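Short-chain dehydrogenase/reductase SDR (Vibrio parahaemolyticus, PDB 3GUY) probably catalyses NAD(P)-dependent oxidation or reduction of a substrate not yet identified, as a member of the short-chain dehydrogenase/reductase family. Local coordinates at residues Gly12-Glu24 against Ala196-Ala208. The protein carries 2 engineered substitutions. Sequence-based numbering, arbitrary orientation.
Sequences GLGAELAKLYDAE and AEDAALMIHGALA. Engineered in segment 196-208: Ala206 (natural residue Ser).
His204 reaches from helix 196-207 to Leu20, Tyr21 and Glu24 at the C-terminal end of helix 12-23. Its CB rests on Leu20 CD1 at 3.7 Å and also meets Leu17 CD2; CG touches Leu20 CD1 as well. With CG anti to the backbone N (chi1 -175°), the imidazole extends toward Tyr21 and Glu24, while Leu20 CB lies over one of its faces, toward the rim. His204 CD2 stands 3.7 Å from Tyr21 CE1, and the imidazole edge points at the phenol face in a T-shaped pair. The ring planes of Tyr21 and His204 are 74° apart. At the far end, His204 CE1 lies 3.0 Å from Glu24 OE2, and His204 NE2 gives a weak, bent hydrogen bond of 3.1 Å to Glu24 OE1; this carboxylate would probably favour a protonated imidazole.

Farther toward the N-termini the helices draw close over alanines. Ala200 CB is a knob among Leu13, Glu16, Leu17 and Leu20, touching Glu16 CB at 3.7 Å. In return Leu13 fits among Ala196, Ala199, Ala200 and Ile203, its CD1 3.5 Å from Ala200 CA and its CD2 against Ile203 CD1. The axes are 8.3 Å apart, crossing at -57°. Leu13 and Leu17 touch Ile128 of strand 124-128, and Met202 reaches Val220 of strand 214-222: two helices packed side by side on one face of the parallel sheet, as in the Rossmann fold of short-chain dehydrogenases.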
loop_
_atom_site.group_PDB
_atom_site.type_symbol
_atom_site.label_atom_id
_atom_site.label_comp_id
_atom_site.label_asym_id
_atom_site.label_seq_id
_atom_site.Cartn_x
_atom_site.Cartn_y
_atom_site.Cartn_z
ATOM N N GLY D 12 16.932 4.580 -23.992
ATOM C CA GLY D 12 16.416 4.996 -22.696
ATOM C C GLY D 12 17.378 4.635 -21.576
ATOM O O GLY D 12 18.591 4.554 -21.775
ATOM N N LEU D 13 16.798 4.375 -20.421
ATOM C CA LEU D 13 17.507 4.135 -19.191
ATOM C C LEU D 13 18.483 2.961 -19.300
ATOM O O LEU D 13 19.624 3.011 -18.768
ATOM C CB LEU D 13 16.459 3.884 -18.093
ATOM C CG LEU D 13 16.906 3.658 -16.652
ATOM C CD1 LEU D 13 17.809 4.813 -16.149
ATOM C CD2 LEU D 13 15.622 3.481 -15.775
ATOM N N GLY D 14 18.026 1.891 -19.964
ATOM C CA GLY D 14 18.864 0.704 -20.182
ATOM C C GLY D 14 20.154 1.016 -20.924
ATOM O O GLY D 14 21.204 0.504 -20.548
ATOM N N ALA D 15 20.083 1.859 -21.965
ATOM C CA ALA D 15 21.272 2.211 -22.794
ATOM C C ALA D 15 22.204 3.140 -22.007
ATOM O O ALA D 15 23.444 2.970 -22.042
ATOM C CB ALA D 15 20.869 2.889 -24.141
ATOM N N GLU D 16 21.603 4.102 -21.288
ATOM C CA GLU D 16 22.387 5.046 -20.441
ATOM C C GLU D 16 23.040 4.329 -19.280
ATOM O O GLU D 16 24.169 4.648 -18.930
ATOM C CB GLU D 16 21.519 6.191 -19.944
ATOM C CG GLU D 16 21.014 7.041 -21.072
ATOM C CD GLU D 16 22.131 7.480 -22.028
ATOM O OE1 GLU D 16 23.185 7.990 -21.565
ATOM O OE2 GLU D 16 21.952 7.283 -23.251
ATOM N N LEU D 17 22.369 3.334 -18.696
ATOM C CA LEU D 17 23.023 2.505 -17.661
ATOM C C LEU D 17 24.187 1.707 -18.282
ATOM O O LEU D 17 25.259 1.556 -17.681
ATOM C CB LEU D 17 22.029 1.543 -16.980
ATOM C CG LEU D 17 21.194 2.088 -15.817
ATOM C CD1 LEU D 17 20.061 1.065 -15.483
ATOM C CD2 LEU D 17 22.033 2.439 -14.556
ATOM N N ALA D 18 23.982 1.197 -19.499
ATOM C CA ALA D 18 25.062 0.467 -20.162
ATOM C C ALA D 18 26.333 1.353 -20.230
ATOM O O ALA D 18 27.430 0.908 -19.887
ATOM C CB ALA D 18 24.631 -0.035 -21.562
ATOM N N LYS D 19 26.159 2.611 -20.629
ATOM C CA LYS D 19 27.284 3.531 -20.805
ATOM C C LYS D 19 28.034 3.794 -19.493
ATOM O O LYS D 19 29.279 3.811 -19.495
ATOM C CB LYS D 19 26.811 4.837 -21.432
ATOM C CG LYS D 19 26.304 4.632 -22.813
ATOM C CD LYS D 19 25.636 5.861 -23.352
ATOM C CE LYS D 19 25.174 5.634 -24.774
ATOM N NZ LYS D 19 24.611 6.907 -25.320
ATOM N N LEU D 20 27.309 3.963 -18.376
ATOM C CA LEU D 20 27.960 4.237 -17.081
ATOM C C LEU D 20 28.704 3.009 -16.553
ATOM O O LEU D 20 29.787 3.135 -15.933
ATOM C CB LEU D 20 26.959 4.734 -16.016
ATOM C CG LEU D 20 26.164 6.040 -16.215
ATOM C CD1 LEU D 20 25.175 6.156 -15.045
ATOM C CD2 LEU D 20 27.005 7.321 -16.313
ATOM N N TYR D 21 28.148 1.824 -16.766
ATOM C CA TYR D 21 28.825 0.597 -16.327
ATOM C C TYR D 21 30.076 0.355 -17.206
ATOM O O TYR D 21 31.133 0.029 -16.702
ATOM C CB TYR D 21 27.921 -0.639 -16.442
ATOM C CG TYR D 21 26.897 -0.837 -15.363
ATOM C CD1 TYR D 21 27.282 -1.028 -14.026
ATOM C CD2 TYR D 21 25.539 -0.874 -15.668
ATOM C CE1 TYR D 21 26.344 -1.232 -13.028
ATOM C CE2 TYR D 21 24.594 -1.078 -14.673
ATOM C CZ TYR D 21 25.003 -1.266 -13.361
ATOM O OH TYR D 21 24.062 -1.480 -12.383
ATOM N N ASP D 22 29.922 0.500 -18.524
ATOM C CA ASP D 22 31.039 0.382 -19.461
ATOM C C ASP D 22 32.179 1.358 -19.113
ATOM O O ASP D 22 33.318 0.933 -18.949
ATOM C CB ASP D 22 30.564 0.649 -20.877
ATOM C CG ASP D 22 31.675 0.508 -21.895
ATOM O OD1 ASP D 22 32.048 -0.640 -22.173
ATOM O OD2 ASP D 22 32.155 1.538 -22.427
ATOM N N ALA D 23 31.868 2.651 -19.034
ATOM C CA ALA D 23 32.798 3.682 -18.528
ATOM C C ALA D 23 33.544 3.318 -17.221
ATOM O O ALA D 23 34.628 3.847 -16.988
ATOM C CB ALA D 23 32.073 4.980 -18.336
ATOM N N GLU D 24 32.984 2.453 -16.370
ATOM C CA GLU D 24 33.698 1.959 -15.173
ATOM C C GLU D 24 34.563 0.766 -15.489
ATOM O O GLU D 24 34.972 0.041 -14.582
ATOM C CB GLU D 24 32.733 1.477 -14.085
ATOM C CG GLU D 24 31.976 2.534 -13.354
ATOM C CD GLU D 24 31.038 1.917 -12.318
ATOM O OE1 GLU D 24 30.409 0.855 -12.567
ATOM O OE2 GLU D 24 30.913 2.520 -11.238
ATOM N N ALA D 196 16.895 10.259 -19.293
ATOM C CA ALA D 196 17.456 8.944 -19.059
ATOM C C ALA D 196 18.892 8.982 -18.523
ATOM O O ALA D 196 19.269 8.158 -17.664
ATOM C CB ALA D 196 17.380 8.101 -20.313
ATOM N N GLU D 197 19.685 9.923 -19.050
ATOM C CA GLU D 197 21.065 10.156 -18.596
ATOM C C GLU D 197 21.082 10.434 -17.097
ATOM O O GLU D 197 21.831 9.816 -16.373
ATOM C CB GLU D 197 21.676 11.343 -19.364
ATOM C CG GLU D 197 23.154 11.636 -19.109
ATOM C CD GLU D 197 23.718 12.725 -20.059
ATOM O OE1 GLU D 197 24.035 13.835 -19.598
ATOM O OE2 GLU D 197 23.835 12.479 -21.277
ATOM N N ASP D 198 20.241 11.354 -16.634
ATOM C CA ASP D 198 20.289 11.771 -15.206
ATOM C C ASP D 198 19.681 10.702 -14.299
ATOM O O ASP D 198 20.253 10.387 -13.245
ATOM C CB ASP D 198 19.623 13.129 -14.980
ATOM C CG ASP D 198 20.361 14.268 -15.702
ATOM O OD1 ASP D 198 21.577 14.114 -15.967
ATOM O OD2 ASP D 198 19.717 15.295 -15.993
ATOM N N ALA D 199 18.563 10.109 -14.723
ATOM C CA ALA D 199 17.984 8.942 -13.981
ATOM C C ALA D 199 18.999 7.848 -13.803
ATOM O O ALA D 199 19.181 7.290 -12.696
ATOM C CB ALA D 199 16.740 8.377 -14.713
ATOM N N ALA D 200 19.717 7.548 -14.898
ATOM C CA ALA D 200 20.683 6.447 -14.878
ATOM C C ALA D 200 21.821 6.797 -13.920
ATOM O O ALA D 200 22.292 5.927 -13.214
ATOM C CB ALA D 200 21.218 6.142 -16.278
ATOM N N LEU D 201 22.221 8.076 -13.884
ATOM C CA LEU D 201 23.311 8.526 -12.966
ATOM C C LEU D 201 22.923 8.293 -11.500
ATOM O O LEU D 201 23.666 7.722 -10.741
ATOM C CB LEU D 201 23.679 10.013 -13.196
ATOM C CG LEU D 201 24.907 10.305 -14.095
ATOM C CD1 LEU D 201 25.091 11.837 -14.398
ATOM C CD2 LEU D 201 26.183 9.717 -13.466
ATOM N N MET D 202 21.715 8.697 -11.140
ATOM C CA MET D 202 21.181 8.479 -9.772
ATOM C C MET D 202 20.987 7.026 -9.386
ATOM O O MET D 202 21.298 6.634 -8.224
ATOM C CB MET D 202 19.866 9.261 -9.598
ATOM C CG MET D 202 20.112 10.769 -9.536
ATOM S SD MET D 202 18.725 11.848 -9.191
ATOM C CE MET D 202 18.035 11.950 -10.789
ATOM N N ILE D 203 20.477 6.219 -10.317
ATOM C CA ILE D 203 20.223 4.797 -10.070
ATOM C C ILE D 203 21.558 4.104 -9.893
ATOM O O ILE D 203 21.773 3.383 -8.918
ATOM C CB ILE D 203 19.391 4.114 -11.192
ATOM C CG1 ILE D 203 17.947 4.657 -11.187
ATOM C CG2 ILE D 203 19.372 2.575 -11.003
ATOM C CD1 ILE D 203 17.104 4.473 -12.463
ATOM N N HIS D 204 22.463 4.351 -10.828
ATOM C CA HIS D 204 23.806 3.819 -10.736
ATOM C C HIS D 204 24.532 4.207 -9.433
ATOM O O HIS D 204 25.066 3.351 -8.758
ATOM C CB HIS D 204 24.621 4.243 -11.954
ATOM C CG HIS D 204 25.983 3.637 -11.972
ATOM N ND1 HIS D 204 27.067 4.245 -11.376
ATOM C CD2 HIS D 204 26.421 2.450 -12.440
ATOM C CE1 HIS D 204 28.123 3.467 -11.501
ATOM N NE2 HIS D 204 27.759 2.368 -12.138
ATOM N N GLY D 205 24.539 5.483 -9.082
ATOM C CA GLY D 205 25.091 5.905 -7.779
ATOM C C GLY D 205 24.569 5.129 -6.568
ATOM O O GLY D 205 25.344 4.640 -5.773
ATOM N N ALA D 206 23.248 4.998 -6.445
ATOM C CA ALA D 206 22.605 4.257 -5.332
ATOM C C ALA D 206 22.907 2.743 -5.308
ATOM O O ALA D 206 23.074 2.124 -4.235
ATOM C CB ALA D 206 21.105 4.478 -5.383
ATOM N N LEU D 207 22.980 2.129 -6.477
ATOM C CA LEU D 207 23.284 0.718 -6.519
ATOM C C LEU D 207 24.775 0.398 -6.257
ATOM O O LEU D 207 25.116 -0.759 -6.035
ATOM C CB LEU D 207 22.858 0.138 -7.859
ATOM C CG LEU D 207 21.332 0.119 -8.069
ATOM C CD1 LEU D 207 20.999 -0.113 -9.532
ATOM C CD2 LEU D 207 20.702 -0.943 -7.232
ATOM N N ALA D 208 25.659 1.395 -6.296
ATOM C CA ALA D 208 27.109 1.152 -6.086
ATOM C C ALA D 208 27.455 1.024 -4.604
ATOM O O ALA D 208 28.144 1.883 -4.047
ATOM C CB ALA D 208 27.924 2.255 -6.727
#